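PDB 3D3Y: uncharacterized protein from Enterococcus faecalis, which is of unknown function but belongs to the M16 peptidase family and may bind a metal ion. Local coordinates for residues 243-248 and 413-418; 257-262 and 328-333. All blocks are in the same frame, centred on the assembly; numbering follows the deposited sequence.

Interaction 1. Residues 243-248 and 413-418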
loop_
_atom_site.group_PDB
_atom_site.type_symbol
_atom_site.label_atom_id
_atom_site.label_comp_id
_atom_site.label_asym_id
_atom_site.label_seq_id
_atom_site.Cartn_x
_atom_site.Cartn_y
_atom_site.Cartn_z
ATOM N N ILE A 243 27.919 -0.988 -0.704
ATOM C CA ILE A 243 26.807 -0.730 0.216
ATOM C C ILE A 243 26.825 0.717 0.739
ATOM O O ILE A 243 27.862 1.175 1.212
ATOM C CB ILE A 243 26.852 -1.709 1.391
ATOM C CG1 ILE A 243 26.579 -3.125 0.867
ATOM C CG2 ILE A 243 25.849 -1.317 2.501
ATOM C CD1 ILE A 243 27.215 -4.224 1.655
ATOM N N GLU A 244 25.700 1.436 0.639
ATOM C CA GLU A 244 25.595 2.771 1.257
ATOM C C GLU A 244 25.128 2.667 2.704
ATOM O O GLU A 244 24.099 2.061 2.993
ATOM C CB GLU A 244 24.658 3.694 0.465
ATOM C CG GLU A 244 25.210 4.095 -0.909
ATOM C CD GLU A 244 26.485 4.965 -0.847
ATOM O OE1 GLU A 244 27.376 4.712 -1.690
ATOM O OE2 GLU A 244 26.601 5.883 0.017
ATOM N N GLU A 245 25.885 3.277 3.615
ATOM C CA GLU A 245 25.550 3.292 5.043
ATOM C C GLU A 245 25.336 4.740 5.462
ATOM O O GLU A 245 26.186 5.614 5.175
ATOM C CB GLU A 245 26.691 2.681 5.854
ATOM C CG GLU A 245 27.255 1.407 5.236
ATOM C CD GLU A 245 28.247 0.652 6.129
ATOM O OE1 GLU A 245 28.258 0.865 7.364
ATOM O OE2 GLU A 245 29.009 -0.185 5.585
ATOM N N ARG A 246 24.172 5.027 6.040
ATOM C CA ARG A 246 23.894 6.363 6.550
ATOM C C ARG A 246 23.569 6.264 8.036
ATOM O O ARG A 246 22.970 5.279 8.484
ATOM C CB ARG A 246 22.746 7.041 5.792
ATOM C CG ARG A 246 22.949 7.124 4.259
ATOM C CD ARG A 246 23.764 8.340 3.839
ATOM N NE ARG A 246 23.688 8.587 2.397
ATOM C CZ ARG A 246 24.453 7.973 1.503
ATOM N NH1 ARG A 246 25.361 7.073 1.907
ATOM N NH2 ARG A 246 24.327 8.258 0.204
ATOM N N THR A 247 23.956 7.290 8.792
ATOM C CA THR A 247 23.647 7.367 10.226
ATOM C C THR A 247 23.052 8.722 10.573
ATOM O O THR A 247 23.473 9.751 10.025
ATOM C CB THR A 247 24.902 7.190 11.083
ATOM O OG1 THR A 247 25.601 6.004 10.674
ATOM C CG2 THR A 247 24.526 7.075 12.570
ATOM N N GLU A 248 22.066 8.716 11.467
ATOM C CA GLU A 248 21.549 9.941 12.050
ATOM C C GLU A 248 21.530 9.773 13.554
ATOM O O GLU A 248 21.249 8.683 14.059
ATOM C CB GLU A 248 20.151 10.269 11.523
ATOM C CG GLU A 248 20.106 10.516 10.014
ATOM C CD GLU A 248 18.723 10.875 9.498
ATOM O OE1 GLU A 248 17.827 11.151 10.322
ATOM O OE2 GLU A 248 18.534 10.855 8.254
ATOM N N GLN A 413 22.358 -3.681 0.121
ATOM C CA GLN A 413 22.533 -2.421 -0.615
ATOM C C GLN A 413 22.622 -1.172 0.259
ATOM O O GLN A 413 23.316 -0.211 -0.086
ATOM C CB GLN A 413 21.408 -2.239 -1.652
ATOM C CG GLN A 413 21.487 -3.232 -2.871
ATOM C CD GLN A 413 22.659 -2.952 -3.801
ATOM O OE1 GLN A 413 23.796 -3.432 -3.583
ATOM N NE2 GLN A 413 22.405 -2.175 -4.839
ATOM N N ALA A 414 21.920 -1.168 1.386
ATOM C CA ALA A 414 21.893 0.028 2.209
ATOM C C ALA A 414 21.720 -0.359 3.666
ATOM O O ALA A 414 21.085 -1.357 3.980
ATOM C CB ALA A 414 20.769 0.983 1.731
ATOM N N ILE A 415 22.317 0.424 4.552
ATOM C CA ILE A 415 22.163 0.216 5.981
ATOM C C ILE A 415 21.866 1.598 6.558
ATOM O O ILE A 415 22.610 2.564 6.297
ATOM C CB ILE A 415 23.488 -0.262 6.645
ATOM C CG1 ILE A 415 23.898 -1.650 6.165
ATOM C CG2 ILE A 415 23.388 -0.184 8.202
ATOM C CD1 ILE A 415 25.334 -1.981 6.485
ATOM N N PHE A 416 20.796 1.708 7.339
ATOM C CA PHE A 416 20.514 2.966 8.003
ATOM C C PHE A 416 20.555 2.740 9.500
ATOM O O PHE A 416 19.919 1.807 10.016
ATOM C CB PHE A 416 19.144 3.538 7.591
ATOM C CG PHE A 416 18.813 4.839 8.289
ATOM C CD1 PHE A 416 19.384 6.031 7.870
ATOM C CD2 PHE A 416 17.993 4.847 9.423
ATOM C CE1 PHE A 416 19.102 7.233 8.547
ATOM C CE2 PHE A 416 17.706 6.036 10.115
ATOM C CZ PHE A 416 18.262 7.228 9.681
ATOM N N PHE A 417 21.312 3.588 10.182
ATOM C CA PHE A 417 21.515 3.502 11.618
ATOM C C PHE A 417 21.016 4.786 12.290
ATOM O O PHE A 417 21.531 5.881 12.038
ATOM C CB PHE A 417 23.011 3.260 11.872
ATOM C CG PHE A 417 23.410 3.146 13.334
ATOM C CD1 PHE A 417 22.610 2.480 14.253
ATOM C CD2 PHE A 417 24.625 3.683 13.764
ATOM C CE1 PHE A 417 23.009 2.340 15.595
ATOM C CE2 PHE A 417 25.029 3.568 15.113
ATOM C CZ PHE A 417 24.215 2.877 16.025
ATOM N N LEU A 418 19.979 4.659 13.119
ATOM C CA LEU A 418 19.486 5.806 13.873
ATOM C C LEU A 418 20.048 5.648 15.259
ATOM O O LEU A 418 19.612 4.772 16.012
ATOM C CB LEU A 418 17.949 5.884 13.898
ATOM C CG LEU A 418 17.312 7.145 14.516
ATOM C CD1 LEU A 418 17.509 8.375 13.593
ATOM C CD2 LEU A 418 15.855 6.926 14.720
#
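F416 has CG anti to the backbone N (chi1 179°), and E248 has CG beside its own backbone N (chi1 -62°); with the E248 chain extended beyond CG, its carboxylate reaches the ring. The E248 chain crosses the ring obliquely, its carboxylate plane 88° from the ring plane. The carboxylate lies at the ring edge, where E248 OE2 is 3.7 Å from F416 CE1; the other oxygen, OE1, is hydrogen-bonded to the hydroxyl of Y153. On the face of the sheet carrying E245, T247, I415 and F417, side chains run in pairs, alongside each other. T247 CG2 meets F417 CD2 at 3.6 Å, and E245 CD lies 3.9 Å from I415 CD1, the same methyl that I243 CG2 approaches to 4.1 Å. E245 sends OE1 on to a salt bridge with R326. E244 and R246, on the opposite face, instead pair with each other: R246 NH1 reaches the anti lone pair of E244 OE2 at 2.6 Å, in the guanidinium plane. Five backbone hydrogen bonds join the strands in parallel register, from E244 N to Q413 O (3.0 Å) through to E248 N to F417 O (2.9 Å). Strand 244-251 forms an outer edge of a mixed five-stranded sheet. Strand 411-421 lies one place further in, with antiparallel strand 255-262 beyond it, where a classic beta bulge sets two residues, Q413 and A414, against the single residue A260. Helix 150-162 packs against R246, A414 and F416, and helix 326-341 against I415 and F417.

Interaction 2. Residues 257-262 and 328-333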
loop_
_atom_site.group_PDB
_atom_site.type_symbol
_atom_site.label_atom_id
_atom_site.label_comp_id
_atom_site.label_asym_id
_atom_site.label_seq_id
_atom_site.Cartn_x
_atom_site.Cartn_y
_atom_site.Cartn_z
ATOM N N LEU A 257 18.524 -0.085 13.813
ATOM C CA LEU A 257 19.487 -0.492 12.794
ATOM C C LEU A 257 18.774 -1.296 11.720
ATOM O O LEU A 257 18.298 -2.412 11.977
ATOM C CB LEU A 257 20.665 -1.280 13.440
ATOM C CG LEU A 257 21.714 -1.866 12.469
ATOM C CD1 LEU A 257 22.439 -0.736 11.646
ATOM C CD2 LEU A 257 22.740 -2.748 13.226
ATOM N N ASN A 258 18.690 -0.723 10.524
ATOM C CA ASN A 258 17.920 -1.325 9.436
ATOM C C ASN A 258 18.774 -1.589 8.196
ATOM O O ASN A 258 19.741 -0.859 7.920
ATOM C CB ASN A 258 16.736 -0.411 9.034
ATOM C CG ASN A 258 15.768 -0.154 10.180
ATOM O OD1 ASN A 258 15.665 -0.937 11.142
ATOM N ND2 ASN A 258 15.032 0.962 10.077
ATOM N N LEU A 259 18.395 -2.602 7.426
ATOM C CA LEU A 259 19.190 -3.045 6.260
ATOM C C LEU A 259 18.227 -3.288 5.118
ATOM O O LEU A 259 17.143 -3.861 5.322
ATOM C CB LEU A 259 19.925 -4.366 6.534
ATOM C CG LEU A 259 21.015 -4.485 7.600
ATOM C CD1 LEU A 259 20.415 -4.512 9.023
ATOM C CD2 LEU A 259 21.757 -5.756 7.349
ATOM N N ALA A 260 18.644 -2.896 3.919
ATOM C CA ALA A 260 17.861 -3.104 2.716
ATOM C C ALA A 260 18.662 -3.900 1.706
ATOM O O ALA A 260 19.810 -3.554 1.382
ATOM C CB ALA A 260 17.452 -1.773 2.116
ATOM N N TYR A 261 18.013 -4.920 1.148
ATOM C CA TYR A 261 18.612 -5.810 0.178
ATOM C C TYR A 261 17.831 -5.776 -1.119
ATOM O O TYR A 261 16.603 -5.703 -1.082
ATOM C CB TYR A 261 18.480 -7.242 0.683
ATOM C CG TYR A 261 19.138 -7.576 1.997
ATOM C CD1 TYR A 261 20.375 -8.211 2.039
ATOM C CD2 TYR A 261 18.483 -7.321 3.200
ATOM C CE1 TYR A 261 20.962 -8.544 3.258
ATOM C CE2 TYR A 261 19.047 -7.669 4.424
ATOM C CZ TYR A 261 20.275 -8.283 4.437
ATOM O OH TYR A 261 20.805 -8.628 5.651
ATOM N N ASN A 262 18.526 -5.851 -2.252
ATOM C CA ASN A 262 17.875 -6.036 -3.547
ATOM C C ASN A 262 17.578 -7.542 -3.693
ATOM O O ASN A 262 18.469 -8.384 -3.493
ATOM C CB ASN A 262 18.807 -5.545 -4.669
ATOM C CG ASN A 262 18.185 -5.655 -6.060
ATOM O OD1 ASN A 262 18.067 -6.734 -6.618
ATOM N ND2 ASN A 262 17.825 -4.532 -6.625
ATOM N N GLN A 328 28.274 -5.844 15.935
ATOM C CA GLN A 328 27.963 -7.234 16.289
ATOM C C GLN A 328 26.598 -7.699 15.765
ATOM O O GLN A 328 26.459 -8.844 15.312
ATOM C CB GLN A 328 28.044 -7.457 17.791
ATOM C CG GLN A 328 28.020 -8.913 18.153
ATOM C CD GLN A 328 28.346 -9.149 19.595
ATOM O OE1 GLN A 328 28.745 -8.224 20.323
ATOM N NE2 GLN A 328 28.165 -10.402 20.041
ATOM N N VAL A 329 25.589 -6.831 15.823
ATOM C CA VAL A 329 24.300 -7.167 15.242
ATOM C C VAL A 329 24.433 -7.366 13.713
ATOM O O VAL A 329 23.853 -8.291 13.161
ATOM C CB VAL A 329 23.215 -6.109 15.558
ATOM C CG1 VAL A 329 21.905 -6.403 14.767
ATOM C CG2 VAL A 329 22.904 -6.047 17.083
ATOM N N LEU A 330 25.203 -6.529 13.024
ATOM C CA LEU A 330 25.343 -6.733 11.577
ATOM C C LEU A 330 25.997 -8.073 11.265
ATOM O O LEU A 330 25.591 -8.754 10.329
ATOM C CB LEU A 330 26.140 -5.605 10.946
ATOM C CG LEU A 330 25.529 -4.215 10.935
ATOM C CD1 LEU A 330 26.599 -3.263 10.399
ATOM C CD2 LEU A 330 24.272 -4.239 10.037
ATOM N N ARG A 331 27.013 -8.452 12.054
ATOM C CA ARG A 331 27.688 -9.763 11.867
ATOM C C ARG A 331 26.724 -10.940 12.139
ATOM O O ARG A 331 26.704 -11.917 11.387
ATOM C CB ARG A 331 28.962 -9.874 12.725
ATOM C CG ARG A 331 30.064 -8.852 12.308
ATOM C CD ARG A 331 31.411 -9.045 13.087
ATOM N NE ARG A 331 31.385 -8.555 14.475
ATOM C CZ ARG A 331 31.774 -7.339 14.887
ATOM N NH1 ARG A 331 32.225 -6.422 14.030
ATOM N NH2 ARG A 331 31.698 -7.027 16.177
ATOM N N LEU A 332 25.920 -10.828 13.188
ATOM C CA LEU A 332 24.954 -11.886 13.510
ATOM C C LEU A 332 23.922 -12.083 12.387
ATOM O O LEU A 332 23.609 -13.208 12.039
ATOM C CB LEU A 332 24.233 -11.591 14.831
ATOM C CG LEU A 332 25.062 -11.666 16.126
ATOM C CD1 LEU A 332 24.297 -11.119 17.356
ATOM C CD2 LEU A 332 25.558 -13.089 16.391
ATOM N N ILE A 333 23.371 -10.984 11.880
ATOM C CA ILE A 333 22.411 -11.012 10.756
ATOM C C ILE A 333 23.029 -11.666 9.512
ATOM O O ILE A 333 22.398 -12.533 8.862
ATOM C CB ILE A 333 21.963 -9.590 10.375
ATOM C CG1 ILE A 333 21.080 -8.990 11.477
ATOM C CG2 ILE A 333 21.209 -9.592 9.002
ATOM C CD1 ILE A 333 20.881 -7.451 11.310
#
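The carbonyl oxygen of L257 accepts a hydrogen bond from the hydroxyl of T319 on strand 314-321, and the backbones of the same two residues are also hydrogen-bonded to each other, which ties this part of the strand to its neighbour where L257 reaches V329 and L330. Its CG is anti to the backbone N (chi1 176°), and CD2 is the methyl that does the touching. That methyl lies 3.8 Å from L330 CD2, the two leucine side chains crossing at about a right angle, and 4.1 Å from V329 CG1. L330 CD2 is shared: L259 CD2 comes to 4.0 Å from it, so a single methyl of the helix sits against two leucines, two residues apart on the same face of the strand. This is helix-on-sheet packing in an alpha+beta domain, as in other members of the M16 family. L257, L259 and Y261 point to one face of strand 255-262, toward helix 326-341, whereas N258 and A260 turn to the other face, where helix 150-162 lies. The helix segment runs at 39° to the strand, with the axes 10.3 Å apart at their closest. One turn further on, I333 takes over from V329, to whose O its own N is hydrogen-bonded at 3.0 Å. It meets L259 tip to tip, CD1 to CD1 at 3.8 Å, while its other branch, CG2, lies 3.5 Å from Y261 OH, a hydroxyl oxygen brought up against a methyl group. The Y261 side chain also touches M315 on one neighbouring strand and L412 on the other.

Interactions 1 and 2 have centres about 10 Å apart and share one mixed sheet, in which strand 411-421 separates strands 244-251 and 255-262. Those two strands follow each other in the chain; because segments 257-262 and 328-333 lie between 243-248 and 413-418, interaction 2 is nested in the loop that interaction 1 closes, and segment 413-418 returns last to slot between the strands. They touch directly: F416 N is 2.8 Å from N258 O, a probable hydrogen bond, and I415 CG2 packs on L257 CD1 at 3.6 Å. Interaction 1 thus attaches the sheet's edge strand, and interaction 2 lays helix 326-341 over a face of the same sheet, within the C-terminal half of this M16-like protein.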